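Local coordinates for protein MFP2B (PDB 2BJR) that probably enhances polymerization of the major sperm protein during amoeboid motility of nematode sperm, and binds a zinc ion, at residues Ala109-Cys114 with Ile162-Leu167; Pro203-Gly208 with Ile269-Glu274; Asn332-Ile337 with Val345-Ala350. All blocks are in the same frame, centred on the assembly; numbering follows the deposited sequence.

Contact 1: residues Ala109-Cys114 with Ile162-Leu167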
# COMPACT_ATOMS: atom_id res chain seq x y z
N ALA A 109 -17.62 -16.28 -12.03
CA ALA A 109 -16.29 -15.71 -11.88
C ALA A 109 -15.21 -16.64 -12.49
O ALA A 109 -15.42 -17.85 -12.55
CB ALA A 109 -16.00 -15.47 -10.42
N GLU A 110 -14.12 -16.08 -12.99
CA GLU A 110 -12.91 -16.84 -13.41
C GLU A 110 -11.81 -16.64 -12.40
O GLU A 110 -11.54 -15.51 -12.03
CB GLU A 110 -12.32 -16.27 -14.70
CG GLU A 110 -13.14 -16.47 -15.93
CD GLU A 110 -12.59 -15.78 -17.15
OE1 GLU A 110 -11.66 -14.96 -17.05
OE2 GLU A 110 -13.13 -16.05 -18.24
N MSE A 111 -11.13 -17.70 -11.99
CA MSE A 111 -10.08 -17.59 -10.98
C MSE A 111 -8.84 -17.11 -11.66
O MSE A 111 -8.49 -17.59 -12.75
CB MSE A 111 -9.82 -18.92 -10.28
CG MSE A 111 -10.92 -19.51 -9.48
SE MSE A 111 -11.74 -18.29 -8.11
CE MSE A 111 -13.24 -17.64 -9.16
N LEU A 112 -8.17 -16.15 -11.05
CA LEU A 112 -6.91 -15.74 -11.58
C LEU A 112 -5.93 -16.92 -11.47
O LEU A 112 -5.82 -17.57 -10.42
CB LEU A 112 -6.38 -14.55 -10.87
CG LEU A 112 -4.96 -14.13 -11.20
CD1 LEU A 112 -4.99 -13.38 -12.50
CD2 LEU A 112 -4.35 -13.23 -10.10
N ARG A 113 -5.23 -17.17 -12.56
CA ARG A 113 -4.22 -18.23 -12.56
C ARG A 113 -3.22 -18.02 -13.68
O ARG A 113 -3.53 -17.32 -14.66
CB ARG A 113 -4.87 -19.59 -12.72
CG ARG A 113 -5.54 -19.77 -14.07
CD ARG A 113 -6.38 -21.01 -14.14
NE ARG A 113 -5.53 -22.21 -14.05
CZ ARG A 113 -6.00 -23.43 -13.97
NH1 ARG A 113 -7.31 -23.64 -13.94
NH2 ARG A 113 -5.17 -24.47 -13.89
N CYS A 114 -2.05 -18.61 -13.52
CA CYS A 114 -1.06 -18.77 -14.61
C CYS A 114 -0.67 -20.22 -14.62
O CYS A 114 -0.06 -20.72 -13.69
CB CYS A 114 0.16 -17.87 -14.43
SG CYS A 114 -0.21 -16.12 -14.24
N ILE A 162 -7.84 -15.79 -2.37
CA ILE A 162 -7.40 -15.87 -3.77
C ILE A 162 -8.16 -14.84 -4.59
O ILE A 162 -9.19 -14.30 -4.11
CB ILE A 162 -7.59 -17.29 -4.32
CG1 ILE A 162 -9.07 -17.71 -4.32
CG2 ILE A 162 -6.82 -18.24 -3.46
CD1 ILE A 162 -9.41 -18.99 -5.11
N ILE A 163 -7.62 -14.50 -5.76
CA ILE A 163 -8.23 -13.49 -6.64
C ILE A 163 -9.20 -14.12 -7.64
O ILE A 163 -8.82 -15.06 -8.39
CB ILE A 163 -7.14 -12.73 -7.39
CG1 ILE A 163 -6.26 -11.94 -6.41
CG2 ILE A 163 -7.74 -11.80 -8.39
CD1 ILE A 163 -4.97 -11.43 -7.03
N ALA A 164 -10.42 -13.58 -7.68
CA ALA A 164 -11.39 -13.88 -8.75
C ALA A 164 -11.48 -12.70 -9.71
O ALA A 164 -11.44 -11.53 -9.30
CB ALA A 164 -12.78 -14.17 -8.14
N ARG A 165 -11.56 -13.00 -11.00
CA ARG A 165 -11.96 -12.03 -12.00
C ARG A 165 -13.49 -12.01 -12.07
O ARG A 165 -14.13 -13.04 -12.33
CB ARG A 165 -11.38 -12.41 -13.38
CG ARG A 165 -9.88 -12.39 -13.51
CD ARG A 165 -9.33 -13.35 -14.61
NE ARG A 165 -9.97 -13.11 -15.92
CZ ARG A 165 -9.65 -12.17 -16.77
NH1 ARG A 165 -8.67 -11.32 -16.53
NH2 ARG A 165 -10.34 -12.07 -17.92
N GLU A 166 -14.06 -10.83 -11.84
CA GLU A 166 -15.49 -10.62 -11.91
C GLU A 166 -15.77 -10.03 -13.27
O GLU A 166 -15.26 -8.97 -13.62
CB GLU A 166 -15.95 -9.64 -10.82
CG GLU A 166 -15.68 -10.11 -9.43
CD GLU A 166 -16.76 -10.97 -8.82
OE1 GLU A 166 -17.79 -11.24 -9.48
OE2 GLU A 166 -16.57 -11.39 -7.67
N LEU A 167 -16.62 -10.73 -14.03
CA LEU A 167 -16.86 -10.42 -15.42
C LEU A 167 -18.13 -9.58 -15.65
O LEU A 167 -18.35 -9.10 -16.76
CB LEU A 167 -16.92 -11.72 -16.23
CG LEU A 167 -15.63 -12.55 -16.16
CD1 LEU A 167 -15.67 -13.75 -17.11
CD2 LEU A 167 -14.44 -11.67 -16.46
O HOH W 1 -12.54 -13.88 -19.60
O HOH W 2 -7.21 -17.38 -8.05

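Contact 2: residues Pro203-Gly208 with Ile269-Glu274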
# COMPACT_ATOMS: atom_id res chain seq x y z
N PRO A 203 3.24 12.19 -13.58
CA PRO A 203 2.32 13.33 -13.51
C PRO A 203 1.53 13.33 -12.21
O PRO A 203 1.24 12.25 -11.69
CB PRO A 203 1.38 13.10 -14.70
CG PRO A 203 2.17 12.27 -15.67
CD PRO A 203 2.95 11.33 -14.74
N TRP A 204 1.17 14.52 -11.72
CA TRP A 204 0.39 14.69 -10.50
C TRP A 204 -0.90 13.84 -10.59
O TRP A 204 -1.46 13.74 -11.68
CB TRP A 204 0.04 16.17 -10.29
CG TRP A 204 -0.44 16.47 -8.94
CD1 TRP A 204 -1.71 16.78 -8.56
CD2 TRP A 204 0.34 16.45 -7.74
NE1 TRP A 204 -1.76 16.95 -7.20
CE2 TRP A 204 -0.52 16.77 -6.67
CE3 TRP A 204 1.68 16.21 -7.48
CZ2 TRP A 204 -0.08 16.86 -5.38
CZ3 TRP A 204 2.12 16.28 -6.20
CH2 TRP A 204 1.25 16.63 -5.15
N PRO A 205 -1.32 13.21 -9.50
CA PRO A 205 -2.50 12.33 -9.51
C PRO A 205 -3.80 13.00 -9.98
O PRO A 205 -4.11 14.13 -9.62
CB PRO A 205 -2.66 11.95 -8.04
CG PRO A 205 -1.37 12.08 -7.46
CD PRO A 205 -0.71 13.27 -8.15
N THR A 206 -4.56 12.24 -10.76
CA THR A 206 -5.91 12.62 -11.25
C THR A 206 -6.99 11.68 -10.70
O THR A 206 -8.17 11.96 -10.81
CB THR A 206 -5.92 12.55 -12.80
OG1 THR A 206 -5.61 11.22 -13.24
CG2 THR A 206 -4.80 13.37 -13.41
N VAL A 207 -6.58 10.57 -10.09
CA VAL A 207 -7.48 9.45 -9.76
C VAL A 207 -7.99 9.57 -8.32
O VAL A 207 -8.87 8.77 -7.85
CB VAL A 207 -6.75 8.07 -9.98
CG1 VAL A 207 -5.75 8.15 -11.10
CG2 VAL A 207 -6.01 7.64 -8.78
N GLY A 208 -7.45 10.58 -7.61
CA GLY A 208 -7.84 10.84 -6.24
C GLY A 208 -7.30 12.14 -5.67
O GLY A 208 -6.65 12.92 -6.34
N ILE A 269 6.58 5.41 -4.57
CA ILE A 269 6.02 5.90 -3.30
C ILE A 269 4.53 5.58 -3.25
O ILE A 269 3.95 5.10 -4.22
CB ILE A 269 6.17 7.43 -3.13
CG1 ILE A 269 5.44 8.17 -4.25
CG2 ILE A 269 7.65 7.78 -3.06
CD1 ILE A 269 5.31 9.67 -3.95
N GLN A 270 3.93 5.80 -2.08
CA GLN A 270 2.48 5.61 -1.93
C GLN A 270 1.89 6.95 -1.49
O GLN A 270 2.40 7.58 -0.56
CB GLN A 270 2.16 4.51 -0.96
CG GLN A 270 2.69 3.15 -1.44
CD GLN A 270 2.40 2.03 -0.43
OE1 GLN A 270 1.39 2.06 0.22
NE2 GLN A 270 3.27 1.01 -0.38
N ILE A 271 0.85 7.37 -2.17
CA ILE A 271 0.22 8.64 -1.86
C ILE A 271 -1.11 8.40 -1.17
O ILE A 271 -1.97 7.65 -1.65
CB ILE A 271 0.03 9.47 -3.12
CG1 ILE A 271 1.40 9.84 -3.77
CG2 ILE A 271 -0.79 10.75 -2.79
CD1 ILE A 271 1.34 10.59 -5.09
N LEU A 272 -1.30 9.09 -0.04
CA LEU A 272 -2.54 8.93 0.72
C LEU A 272 -3.68 9.72 0.02
O LEU A 272 -3.46 10.85 -0.40
CB LEU A 272 -2.35 9.43 2.18
CG LEU A 272 -3.56 9.26 3.09
CD1 LEU A 272 -3.88 7.84 3.27
CD2 LEU A 272 -3.29 9.89 4.42
N TYR A 273 -4.84 9.09 -0.11
CA TYR A 273 -6.00 9.70 -0.73
C TYR A 273 -7.14 9.83 0.27
O TYR A 273 -7.36 8.93 1.09
CB TYR A 273 -6.52 8.85 -1.87
CG TYR A 273 -5.85 8.98 -3.21
CD1 TYR A 273 -4.84 9.89 -3.46
CD2 TYR A 273 -6.27 8.18 -4.26
CE1 TYR A 273 -4.26 10.00 -4.74
CE2 TYR A 273 -5.72 8.28 -5.54
CZ TYR A 273 -4.72 9.19 -5.78
OH TYR A 273 -4.19 9.27 -7.04
N GLU A 274 -7.86 10.94 0.18
CA GLU A 274 -9.10 11.13 0.91
C GLU A 274 -10.20 10.66 -0.01
O GLU A 274 -10.39 11.22 -1.12
CB GLU A 274 -9.28 12.63 1.24
CG GLU A 274 -10.53 12.96 2.03
CD GLU A 274 -10.46 14.41 2.50
OE1 GLU A 274 -10.44 15.29 1.63
OE2 GLU A 274 -10.37 14.64 3.74

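Contact 3: residues Asn332-Ile337 with Val345-Ala350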
# COMPACT_ATOMS: atom_id res chain seq x y z
N ASN A 332 6.78 6.70 20.94
CA ASN A 332 8.16 6.88 21.35
C ASN A 332 8.56 8.36 21.38
O ASN A 332 9.72 8.71 21.55
CB ASN A 332 9.06 6.01 20.46
CG ASN A 332 8.77 4.46 20.61
OD1 ASN A 332 8.55 3.97 21.75
ND2 ASN A 332 8.81 3.70 19.49
N GLU A 333 7.57 9.24 21.23
CA GLU A 333 7.79 10.68 21.18
C GLU A 333 9.01 11.10 20.36
O GLU A 333 9.98 11.67 20.88
CB GLU A 333 7.88 11.25 22.60
CG GLU A 333 6.56 11.12 23.36
CD GLU A 333 6.61 11.84 24.71
OE1 GLU A 333 7.72 11.90 25.28
OE2 GLU A 333 5.56 12.41 25.13
N ARG A 334 8.97 10.81 19.06
CA ARG A 334 10.02 11.24 18.15
C ARG A 334 9.34 11.76 16.88
O ARG A 334 8.28 11.26 16.51
CB ARG A 334 10.86 10.04 17.80
CG ARG A 334 12.16 10.31 17.11
CD ARG A 334 13.13 9.11 17.19
NE ARG A 334 14.41 9.43 16.61
CZ ARG A 334 14.74 9.19 15.35
NH1 ARG A 334 13.86 8.69 14.50
NH2 ARG A 334 15.94 9.55 14.93
N ALA A 335 9.93 12.76 16.25
CA ALA A 335 9.43 13.28 14.98
C ALA A 335 10.58 13.85 14.19
O ALA A 335 11.51 14.49 14.74
CB ALA A 335 8.36 14.36 15.24
N THR A 336 10.54 13.62 12.88
CA THR A 336 11.61 14.10 12.01
C THR A 336 11.16 14.56 10.62
O THR A 336 10.04 14.28 10.20
CB THR A 336 12.72 13.02 11.84
OG1 THR A 336 12.40 12.10 10.80
CG2 THR A 336 12.86 12.10 13.04
N ILE A 337 12.05 15.30 9.96
CA ILE A 337 11.87 15.70 8.57
C ILE A 337 13.20 15.50 7.86
O ILE A 337 14.27 15.46 8.50
CB ILE A 337 11.48 17.18 8.45
CG1 ILE A 337 12.45 18.09 9.25
CG2 ILE A 337 10.09 17.39 8.86
CD1 ILE A 337 12.32 19.58 8.89
N VAL A 345 15.77 15.97 13.72
CA VAL A 345 15.10 15.14 14.68
C VAL A 345 14.65 15.89 15.96
O VAL A 345 15.46 16.56 16.60
CB VAL A 345 16.05 13.96 15.11
CG1 VAL A 345 15.39 13.05 16.11
CG2 VAL A 345 16.61 13.18 13.88
N LEU A 346 13.38 15.72 16.32
CA LEU A 346 12.81 16.17 17.58
C LEU A 346 12.43 14.99 18.47
O LEU A 346 11.96 13.99 17.99
CB LEU A 346 11.55 17.04 17.33
CG LEU A 346 11.67 18.18 16.35
CD1 LEU A 346 10.34 18.96 16.38
CD2 LEU A 346 12.79 19.09 16.68
N VAL A 347 12.65 15.11 19.78
CA VAL A 347 12.26 14.09 20.73
C VAL A 347 11.65 14.70 21.98
O VAL A 347 11.93 15.86 22.32
CB VAL A 347 13.45 13.22 21.22
CG1 VAL A 347 14.06 12.47 20.07
CG2 VAL A 347 14.55 14.09 21.94
N GLY A 348 10.88 13.86 22.66
CA GLY A 348 10.34 14.14 23.98
C GLY A 348 9.39 15.30 23.91
O GLY A 348 8.57 15.35 23.01
N PRO A 349 9.54 16.28 24.80
CA PRO A 349 8.61 17.43 24.83
C PRO A 349 8.64 18.26 23.54
O PRO A 349 7.67 18.96 23.21
CB PRO A 349 9.12 18.31 26.00
CG PRO A 349 10.19 17.55 26.70
CD PRO A 349 10.60 16.38 25.82
N ALA A 350 9.76 18.22 22.84
CA ALA A 350 9.88 18.94 21.59
C ALA A 350 8.88 18.43 20.53
O ALA A 350 8.64 19.14 19.58
CB ALA A 350 11.28 18.87 21.06

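Contact 1: residues Ala109-Cys114 with Ile162-Leu167
E110, R165 and L112 carry most of this contact. E110 and R165 form an antiparallel hydrogen-bonded pair that joins the short strand 110-111 to strand 161-166. R165 N gives its hydrogen to E110 O at 2.7 Å, nearly along the C=O axis, and E110 N returns a bond to R165 O. The two side chains leave the same face of the sheet and run side by side. Both have CG anti to the carbonyl carbon. The E110 chain is extended beyond CG, whereas R165 bends at chi3 (53°), which brings its guanidinium edge to the carboxylate. The two planar groups are 19° apart, nearly coplanar. R165 NE to E110 OE1, 2.7 Å and fairly straight (161°), is a salt bridge. The NH2 bond to the same oxygen is weak. A water donates to E110 OE2 and accepts a weak bond from R165 NH2. L167 crosses E110 at about a right angle, its CD1 3.6 Å from E110 OE2.

One residue beyond strand 110-111, L112 N bonds to I163 O at 2.9 Å. L112 CG is anti to the backbone N, and L112 CD2 lies 3.6 Å from I163 CD1. A second water bridges L112 O and I163 O. On the other face M111, a selenomethionine, curls so that its CE rests on A164 CB, 3.6 Å away.

D9 and the K7 carbonyl also bind the R165 guanidinium, and Y91 makes a cation-pi contact with it. With two carboxylates beside it, R165 very likely stays charged. From the middle strand it links E110 of the edge strand to K7 and D9 near the N terminus.

Contact 2: residues Pro203-Gly208 with Ile269-Glu274
Y273 packs against the loop 203-208, and its ring makes most of the contact. From CB the side chain heads toward the loop, with CG anti to the carbonyl carbon (chi1 -82°). Y273 CG is 4.1 Å from G208 CA. CD1 and CE1 both lie nearest G208 C. CD2 and CE2 face G208 CA, with Y273 CE2 to G208 CA at 3.4 Å. The glycine CA stands over the ring face, 3.6 Å from the Y273 ring centroid and 18° off the normal, a CH-pi contact. G208 has no side chain, and its CA rests directly on the ring. CE2 also meets V207 at the ring edge: Y273 CE2 to V207 CG2 is 3.3 Å. CZ meets G208 CA and N.

The ring belongs to strand 268-274 of the second cytosolic motility protein region. The loop spans from strand 194-199 to the short strand 209-210, and both of these pair with strand 268-274. The loop thus arches over the strand that its two flanking strands share.

At the tip, Y273 OH is wedged between two carbons, 3.0 Å from V207 CG2 and 3.2 Å from P205 CB. V207 crosses the tyrosine at about a right angle, and its chi1 of -31° is far from staggered, consistent with tight packing. P205 CG also meets I271 CD1 tip to tip at 3.9 Å. F198 packs against P205, I271 and Y273.

Contact 3: residues Asn332-Ile337 with Val345-Ala350
Strands 334-337 and 345-347 run antiparallel, 165° between their directions and 4.7 Å apart at the closest approach of their axes, as the two arms of a beta hairpin. A335 and L346 form the hydrogen-bonded pair. L346 N to A335 O is 2.7 Å, nearly along the C=O axis, and A335 N bonds back to L346 O. R334 with V347 and T336 with V345 are non-hydrogen-bonded pairs on either side of the A335-L346 pair. Next to R334, G348 N donates to E333 O at 3.0 Å. E333 and R334 both face D329 on the neighbouring strand 322-329, a G1 beta bulge, and E333 has the positive phi of its first position.

R334, V347, T336 and V345 share one face of the sheet. R334 CG is anti to the backbone N (chi1 -167°), and the chain stays extended to NE. This carries it from beside V347 obliquely across to V345. R334 NH2 ends 3.7 Å from V345 CG1. T336 CG2 lies over one face of the guanidinium, toward its rim, and also sits beside V345 CG2 at 4.0 Å. T336 OG1 bonds to E343. The opposite face carries A335 and L346, both packed on L317 and V351.

The E333 chain is extended beyond CG. E333 OE1 approaches G348 CA to 3.7 Å, while OE2 bonds to H352. G348 has a positive phi of 64°.

Main-chain bonds therefore fix the register of the hairpin. Van der Waals contacts of valine and threonine methyls pack the R334 face, and the polar ends of E333 and T336 are held by H352 and E343.

In the fold
From the N terminus, contact 1 comes first. It closes a long loop of mostly strand within the first cytosolic motility protein region, pinning short strand 110-111 to strand 161-166. The chain then passes C174, C176 and C179, which with the earlier H86 complete the zinc site, and enters the second region. There contact 2 closes a somewhat longer loop, setting segment 203-208 on strand 268-274. Contact 3 closes last, across a tight hairpin, strands 334-339 and 342-347, in another sheet of the same region. The three follow in series, and none nests or crosses. Contacts 1 and 3 lie on opposite sides of the chain's centre, their own centres about 46 Å apart.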